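Local coordinates for protein cellulase CEL9M (Clostridium cellulolyticum, PDB 1IA6) that probably cleaves internal beta-1,4-glucosidic linkages of cellulose and related beta-glucans, and carries calcium, zinc and nickel ions, at residues 71-76 with 257-262; 158-163 with 213-218; 316-321 with 420-425. All coordinates share one frame; numbering follows the deposited sequence.

How the contacts relate
All three contacts join helices of the (alpha/alpha)6 barrel of family 9 glycoside hydrolases. Contact 1 lies deepest, about 8 Å from the centre of the chain, and touches both others. Contact 2, its centre about 9 Å away, meets it where M259 CE lies 3.4 Å from W215 CE2 and where A71 CB lies 3.6 Å from A161 CB. Contact 3, about 12 Å from contact 1 between centres, joins it through L74 CD2 and V420 CG2, 3.7 Å apart. Contacts 2 and 3 do not touch. Contact 1 holds calcium ligand D257, contact 2 lies near calcium ligands D211 and D212, and contact 3 lies away from the metal sites and the probable active site.

Contact 1. Residues 71-76 with 257-262; sequences AAILGW and DDMYVP. With CA (calcium ion), chain B.
I73 and M259 meet tip to tip, I73 CD1 4.0 Å from M259 CE, where helix 64-80 faces the start of helix 260-271 in the (alpha/alpha)6 barrel. Beside this pair the six-membered part of the W76 indole meets the P262 ring obliquely, CZ3 lying 4.2 Å from CB. Side chains alone span the gap; the nearest CA pair, I73 CA and P262 CA, is 10.0 Å apart. M259 starts with CG beside its backbone N (chi1 -73°) and bends again at its next two torsions, which brings the terminal methyl round to the isoleucine. The indole of W76 is held at its NE1 by a hydrogen bond to E80, one turn further along its helix; W215 packs edge-to-face against it, and M315 and V319 of helix 306-323 add apolar cover. On the other side, M259 occupies the N-cap position of helix 260-271, and its backbone N donates to OD2 of D211, a calcium ligand. D258 shapes the entry to the helix by an Asx turn: Y260 N donates to D258 OD1 at 3.1 Å with a fairly straight N-H (163°), reaching the anti side from 34° out of the carboxylate plane. One residue earlier, the backbone O of D257 binds the calcium ion at 2.4 Å, alongside S208, D211, D212 and two waters. D257 OD2 is hydrogen-bonded to T207 OG1. The same carboxylate reaches the ion through water: OD1 accepts a 2.8 Å hydrogen bond from water 1, a calcium ligand.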
# COMPACT_ATOMS: atom_id res chain seq x y z
N ALA A 71 -3.74 -2.57 -1.52
CA ALA A 71 -4.14 -3.88 -2.02
C ALA A 71 -3.52 -4.15 -3.39
O ALA A 71 -3.13 -5.27 -3.69
CB ALA A 71 -5.67 -3.96 -2.12
N ALA A 72 -3.44 -3.11 -4.21
CA ALA A 72 -2.86 -3.26 -5.55
C ALA A 72 -1.36 -3.51 -5.51
O ALA A 72 -0.85 -4.34 -6.27
CB ALA A 72 -3.16 -2.02 -6.39
N ILE A 73 -0.65 -2.80 -4.65
CA ILE A 73 0.80 -2.96 -4.55
C ILE A 73 1.18 -4.31 -3.96
O ILE A 73 2.16 -4.92 -4.37
CB ILE A 73 1.44 -1.82 -3.72
CG1 ILE A 73 1.17 -0.48 -4.39
CG2 ILE A 73 2.94 -2.07 -3.55
CD1 ILE A 73 1.42 -0.45 -5.89
N LEU A 74 0.40 -4.77 -2.98
CA LEU A 74 0.66 -6.08 -2.38
C LEU A 74 0.42 -7.15 -3.45
O LEU A 74 1.19 -8.10 -3.56
CB LEU A 74 -0.26 -6.32 -1.19
CG LEU A 74 0.07 -5.56 0.10
CD1 LEU A 74 -1.07 -5.74 1.09
CD2 LEU A 74 1.39 -6.07 0.68
N GLY A 75 -0.65 -6.98 -4.22
CA GLY A 75 -0.96 -7.94 -5.27
C GLY A 75 0.13 -7.95 -6.34
O GLY A 75 0.46 -9.00 -6.88
N TRP A 76 0.68 -6.78 -6.64
CA TRP A 76 1.73 -6.67 -7.64
C TRP A 76 2.98 -7.39 -7.15
O TRP A 76 3.67 -8.06 -7.94
CB TRP A 76 2.04 -5.18 -7.91
CG TRP A 76 2.92 -4.93 -9.11
CD1 TRP A 76 3.09 -5.75 -10.19
CD2 TRP A 76 3.69 -3.75 -9.37
NE1 TRP A 76 3.92 -5.16 -11.11
CE2 TRP A 76 4.30 -3.93 -10.63
CE3 TRP A 76 3.92 -2.57 -8.67
CZ2 TRP A 76 5.14 -2.96 -11.21
CZ3 TRP A 76 4.76 -1.60 -9.24
CH2 TRP A 76 5.35 -1.81 -10.50
N ASP A 257 -1.02 8.62 -4.31
CA ASP A 257 -1.53 9.67 -5.20
C ASP A 257 -0.89 9.71 -6.59
O ASP A 257 -1.51 10.17 -7.54
CB ASP A 257 -1.35 11.04 -4.54
CG ASP A 257 -2.01 12.17 -5.33
OD1 ASP A 257 -3.17 12.00 -5.74
OD2 ASP A 257 -1.36 13.22 -5.53
N ASP A 258 0.34 9.21 -6.69
CA ASP A 258 1.06 9.24 -7.96
C ASP A 258 1.46 7.85 -8.46
O ASP A 258 2.38 7.23 -7.92
CB ASP A 258 2.30 10.14 -7.81
CG ASP A 258 3.14 10.22 -9.07
OD1 ASP A 258 2.67 9.81 -10.15
OD2 ASP A 258 4.29 10.70 -8.97
N MET A 259 0.77 7.38 -9.49
CA MET A 259 1.06 6.06 -10.05
C MET A 259 1.56 6.16 -11.49
O MET A 259 1.52 5.19 -12.23
CB MET A 259 -0.20 5.18 -10.01
CG MET A 259 -0.56 4.70 -8.61
SD MET A 259 0.71 3.60 -7.94
CE MET A 259 0.28 2.06 -8.76
N TYR A 260 2.06 7.34 -11.87
CA TYR A 260 2.57 7.54 -13.22
C TYR A 260 3.78 6.68 -13.57
O TYR A 260 3.89 6.21 -14.71
CB TYR A 260 2.90 9.02 -13.45
CG TYR A 260 1.68 9.85 -13.73
CD1 TYR A 260 1.02 9.76 -14.96
CD2 TYR A 260 1.14 10.69 -12.75
CE1 TYR A 260 -0.15 10.48 -15.20
CE2 TYR A 260 -0.03 11.41 -12.99
CZ TYR A 260 -0.66 11.30 -14.21
OH TYR A 260 -1.82 12.00 -14.44
N VAL A 261 4.68 6.46 -12.62
CA VAL A 261 5.86 5.65 -12.90
C VAL A 261 5.48 4.18 -13.09
O VAL A 261 5.89 3.55 -14.06
CB VAL A 261 6.92 5.79 -11.77
CG1 VAL A 261 8.13 4.93 -12.08
CG2 VAL A 261 7.33 7.25 -11.65
N PRO A 262 4.69 3.60 -12.17
CA PRO A 262 4.31 2.20 -12.34
C PRO A 262 3.54 2.00 -13.66
O PRO A 262 3.75 1.01 -14.37
CB PRO A 262 3.43 1.93 -11.13
CG PRO A 262 4.05 2.79 -10.08
CD PRO A 262 4.33 4.08 -10.82
CA CA B . -3.35 9.39 -8.94
O HOH W 1 -4.60 9.92 -6.96
O HOH W 2 -2.79 7.52 -7.48

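Contact 2. Residues 158-163 with 213-218; sequences TSAALT and LAWAAT
S159 and A160 pack against W215 and A216 where helices 152-169 and 210-224 run side by side, two nearly parallel helices of the (alpha/alpha)6 barrel whose intervening chain carries helix 174-193. The axes of segments 158-163 and 213-218 approach to 8.5 Å, at 17° to each other, a close spacing that the small alanines permit. S159 comes first: its OG stands anti to the backbone N (chi1 176°) and passes A216 CB at 4.3 Å. That hydroxyl has two partners, donating to A184 O of helix 174-193 and accepting from water 3 at 3.0 Å, so it ties three helices together. A160 follows, its CA nearest that of A216, at 4.7 Å. Its methyl meets the five-membered part of the W215 indole obliquely, CB lying 3.4 Å from NE1 and 3.7 Å from CD1. W215 carries CG anti to its backbone N (chi1 165°), which swings the indole out from its own helix to meet that methyl. W219, a turn further along, lies edge-to-face with W215 and also touches A160, so the alanine is set among aromatic rings. T163, one turn after S159, turns its CB toward helix 210-224 and packs there on W219, L220 and A223. Water 3 fills the polar part of the seam between the helices, donating to the backbone O of A216 at 3.0 Å. It is also hydrogen-bonded to T163 OG1, 2.8 Å away.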
# COMPACT_ATOMS: atom_id res chain seq x y z
N THR A 158 -8.72 0.17 -6.97
CA THR A 158 -9.49 -0.96 -6.47
C THR A 158 -9.63 -1.98 -7.60
O THR A 158 -9.51 -3.18 -7.38
CB THR A 158 -10.88 -0.51 -5.98
OG1 THR A 158 -10.71 0.52 -4.99
CG2 THR A 158 -11.63 -1.67 -5.35
N SER A 159 -9.87 -1.49 -8.81
CA SER A 159 -9.99 -2.36 -9.97
C SER A 159 -8.69 -3.15 -10.16
O SER A 159 -8.71 -4.36 -10.37
CB SER A 159 -10.29 -1.53 -11.22
OG SER A 159 -10.32 -2.34 -12.39
N ALA A 160 -7.56 -2.45 -10.09
CA ALA A 160 -6.26 -3.10 -10.26
C ALA A 160 -6.04 -4.15 -9.19
O ALA A 160 -5.53 -5.24 -9.48
CB ALA A 160 -5.14 -2.06 -10.22
N ALA A 161 -6.41 -3.84 -7.96
CA ALA A 161 -6.24 -4.79 -6.86
C ALA A 161 -7.07 -6.04 -7.12
O ALA A 161 -6.63 -7.16 -6.82
CB ALA A 161 -6.67 -4.14 -5.54
N LEU A 162 -8.27 -5.86 -7.66
CA LEU A 162 -9.17 -6.98 -7.94
C LEU A 162 -8.69 -7.81 -9.13
O LEU A 162 -8.82 -9.03 -9.13
CB LEU A 162 -10.59 -6.47 -8.19
CG LEU A 162 -11.32 -5.97 -6.94
CD1 LEU A 162 -12.60 -5.24 -7.34
CD2 LEU A 162 -11.63 -7.16 -6.03
N THR A 163 -8.14 -7.15 -10.15
CA THR A 163 -7.63 -7.86 -11.31
C THR A 163 -6.40 -8.67 -10.90
O THR A 163 -6.22 -9.80 -11.33
CB THR A 163 -7.23 -6.89 -12.44
OG1 THR A 163 -8.37 -6.14 -12.84
CG2 THR A 163 -6.68 -7.67 -13.65
N LEU A 213 -6.14 5.29 -13.96
CA LEU A 213 -6.90 4.68 -15.04
C LEU A 213 -5.99 3.87 -15.96
O LEU A 213 -6.32 2.76 -16.35
CB LEU A 213 -7.63 5.74 -15.86
CG LEU A 213 -8.92 6.31 -15.28
CD1 LEU A 213 -9.38 7.50 -16.11
CD2 LEU A 213 -10.00 5.23 -15.26
N ALA A 214 -4.84 4.45 -16.30
CA ALA A 214 -3.88 3.79 -17.18
C ALA A 214 -3.37 2.51 -16.52
O ALA A 214 -3.30 1.46 -17.14
CB ALA A 214 -2.71 4.72 -17.48
N TRP A 215 -3.01 2.63 -15.24
CA TRP A 215 -2.53 1.50 -14.45
C TRP A 215 -3.56 0.37 -14.41
O TRP A 215 -3.23 -0.79 -14.69
CB TRP A 215 -2.20 2.02 -13.04
CG TRP A 215 -2.01 1.01 -11.95
CD1 TRP A 215 -2.86 0.77 -10.90
CD2 TRP A 215 -0.86 0.18 -11.72
NE1 TRP A 215 -2.30 -0.13 -10.03
CE2 TRP A 215 -1.08 -0.52 -10.51
CE3 TRP A 215 0.34 -0.04 -12.42
CZ2 TRP A 215 -0.14 -1.41 -9.99
CZ3 TRP A 215 1.27 -0.93 -11.89
CH2 TRP A 215 1.02 -1.61 -10.69
N ALA A 216 -4.81 0.70 -14.08
CA ALA A 216 -5.86 -0.31 -14.02
C ALA A 216 -6.08 -0.95 -15.39
O ALA A 216 -6.33 -2.15 -15.49
CB ALA A 216 -7.16 0.33 -13.53
N ALA A 217 -5.98 -0.14 -16.44
CA ALA A 217 -6.16 -0.61 -17.80
C ALA A 217 -5.10 -1.63 -18.21
O ALA A 217 -5.40 -2.61 -18.88
CB ALA A 217 -6.16 0.57 -18.77
N THR A 218 -3.84 -1.41 -17.80
CA THR A 218 -2.79 -2.35 -18.17
C THR A 218 -3.03 -3.72 -17.54
O THR A 218 -2.72 -4.74 -18.14
CB THR A 218 -1.37 -1.85 -17.78
OG1 THR A 218 -1.24 -1.81 -16.35
CG2 THR A 218 -1.11 -0.47 -18.36
O HOH W 3 -7.67 -3.46 -13.20

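Contact 3. Residues 316-321 with 420-425; sequences VMLVYC and VGVLAG
G425 N donates to G421 O at 3.0 Å, an ordinary helical bond that closes the turn of helix 413-429 on which L318 of helix 306-323 comes to rest. L318 is the one side chain of 316-321 to make the contact, and it does so through a single branch. Its CD1 lies 3.7 Å from the backbone O of V422 and also 3.7 Å from the carbonyl carbon of G425, so the methyl presses on the main chain itself. Because G425 has no side chain, the leucine can settle this close, and L318 CA and G425 CA are 6.0 Å apart. With CG anti to its own carbonyl carbon (chi1 -68°), L318 extends toward helix 413-429 and presents CD1. V422 supplies the apolar flank, its CG2 meeting L318 CD1 at 4.0 Å. Its chi1 of 73° sets CG2 anti to the backbone N and leaves CG1 between that N and the carbonyl carbon. Helix 327-341 packs on both partners, with L330 and A333 against L318 and V337 against V422. On other sides of helix 413-429, V420 and L423 lean on helix 6-15, and A424 O is hydrogen-bonded to S84 OG. Two helices running in roughly the same direction, with helix 327-341, which follows the first in sequence, lying against both, are typical of the (alpha/alpha)6 barrel of family 9 cellulases.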
# COMPACT_ATOMS: atom_id res chain seq x y z
N VAL A 316 9.96 -0.54 -7.44
CA VAL A 316 9.77 -0.33 -8.87
C VAL A 316 11.05 -0.67 -9.63
O VAL A 316 11.01 -1.32 -10.68
CB VAL A 316 9.35 1.13 -9.18
CG1 VAL A 316 9.18 1.32 -10.68
CG2 VAL A 316 8.06 1.46 -8.45
N MET A 317 12.19 -0.23 -9.10
CA MET A 317 13.47 -0.51 -9.74
C MET A 317 13.74 -2.01 -9.81
O MET A 317 14.28 -2.50 -10.80
CB MET A 317 14.61 0.18 -8.99
CG MET A 317 14.56 1.69 -9.05
SD MET A 317 15.95 2.42 -8.17
CE MET A 317 15.98 4.06 -8.91
N LEU A 318 13.36 -2.75 -8.77
CA LEU A 318 13.59 -4.19 -8.78
C LEU A 318 12.67 -4.93 -9.75
O LEU A 318 13.05 -5.96 -10.31
CB LEU A 318 13.45 -4.77 -7.37
CG LEU A 318 14.53 -4.34 -6.37
CD1 LEU A 318 14.38 -5.13 -5.09
CD2 LEU A 318 15.91 -4.57 -6.98
N VAL A 319 11.46 -4.42 -9.94
CA VAL A 319 10.54 -5.05 -10.88
C VAL A 319 11.12 -4.84 -12.27
O VAL A 319 11.14 -5.74 -13.10
CB VAL A 319 9.13 -4.43 -10.80
CG1 VAL A 319 8.23 -5.01 -11.88
CG2 VAL A 319 8.53 -4.69 -9.43
N TYR A 320 11.62 -3.63 -12.51
CA TYR A 320 12.24 -3.28 -13.78
C TYR A 320 13.44 -4.18 -14.06
O TYR A 320 13.66 -4.61 -15.19
CB TYR A 320 12.69 -1.81 -13.75
CG TYR A 320 13.42 -1.36 -14.99
CD1 TYR A 320 12.73 -1.07 -16.17
CD2 TYR A 320 14.81 -1.21 -14.99
CE1 TYR A 320 13.40 -0.65 -17.31
CE2 TYR A 320 15.49 -0.79 -16.13
CZ TYR A 320 14.78 -0.51 -17.29
OH TYR A 320 15.44 -0.08 -18.41
N CYS A 321 14.22 -4.46 -13.02
CA CYS A 321 15.42 -5.29 -13.16
C CYS A 321 15.17 -6.74 -13.57
O CYS A 321 16.10 -7.44 -13.96
CB CYS A 321 16.25 -5.26 -11.88
SG CYS A 321 17.16 -3.71 -11.67
N VAL A 420 6.78 -4.66 1.58
CA VAL A 420 6.61 -6.06 1.25
C VAL A 420 7.18 -6.33 -0.14
O VAL A 420 7.92 -7.29 -0.35
CB VAL A 420 5.12 -6.48 1.27
CG1 VAL A 420 4.98 -7.92 0.80
CG2 VAL A 420 4.56 -6.33 2.67
N GLY A 421 6.84 -5.47 -1.09
CA GLY A 421 7.31 -5.63 -2.45
C GLY A 421 8.83 -5.59 -2.61
O GLY A 421 9.40 -6.46 -3.27
N VAL A 422 9.48 -4.59 -2.02
CA VAL A 422 10.93 -4.49 -2.14
C VAL A 422 11.63 -5.66 -1.46
O VAL A 422 12.64 -6.16 -1.96
CB VAL A 422 11.46 -3.14 -1.58
CG1 VAL A 422 11.40 -3.11 -0.07
CG2 VAL A 422 12.89 -2.91 -2.07
N LEU A 423 11.11 -6.11 -0.32
CA LEU A 423 11.72 -7.24 0.37
C LEU A 423 11.58 -8.51 -0.47
O LEU A 423 12.49 -9.34 -0.52
CB LEU A 423 11.08 -7.43 1.75
CG LEU A 423 11.51 -6.40 2.80
CD1 LEU A 423 10.73 -6.58 4.09
CD2 LEU A 423 13.01 -6.55 3.06
N ALA A 424 10.43 -8.68 -1.12
CA ALA A 424 10.22 -9.85 -1.97
C ALA A 424 11.24 -9.80 -3.11
O ALA A 424 11.81 -10.82 -3.50
CB ALA A 424 8.80 -9.87 -2.52
N GLY A 425 11.47 -8.60 -3.63
CA GLY A 425 12.43 -8.44 -4.71
C GLY A 425 13.85 -8.66 -4.23
O GLY A 425 14.68 -9.20 -4.96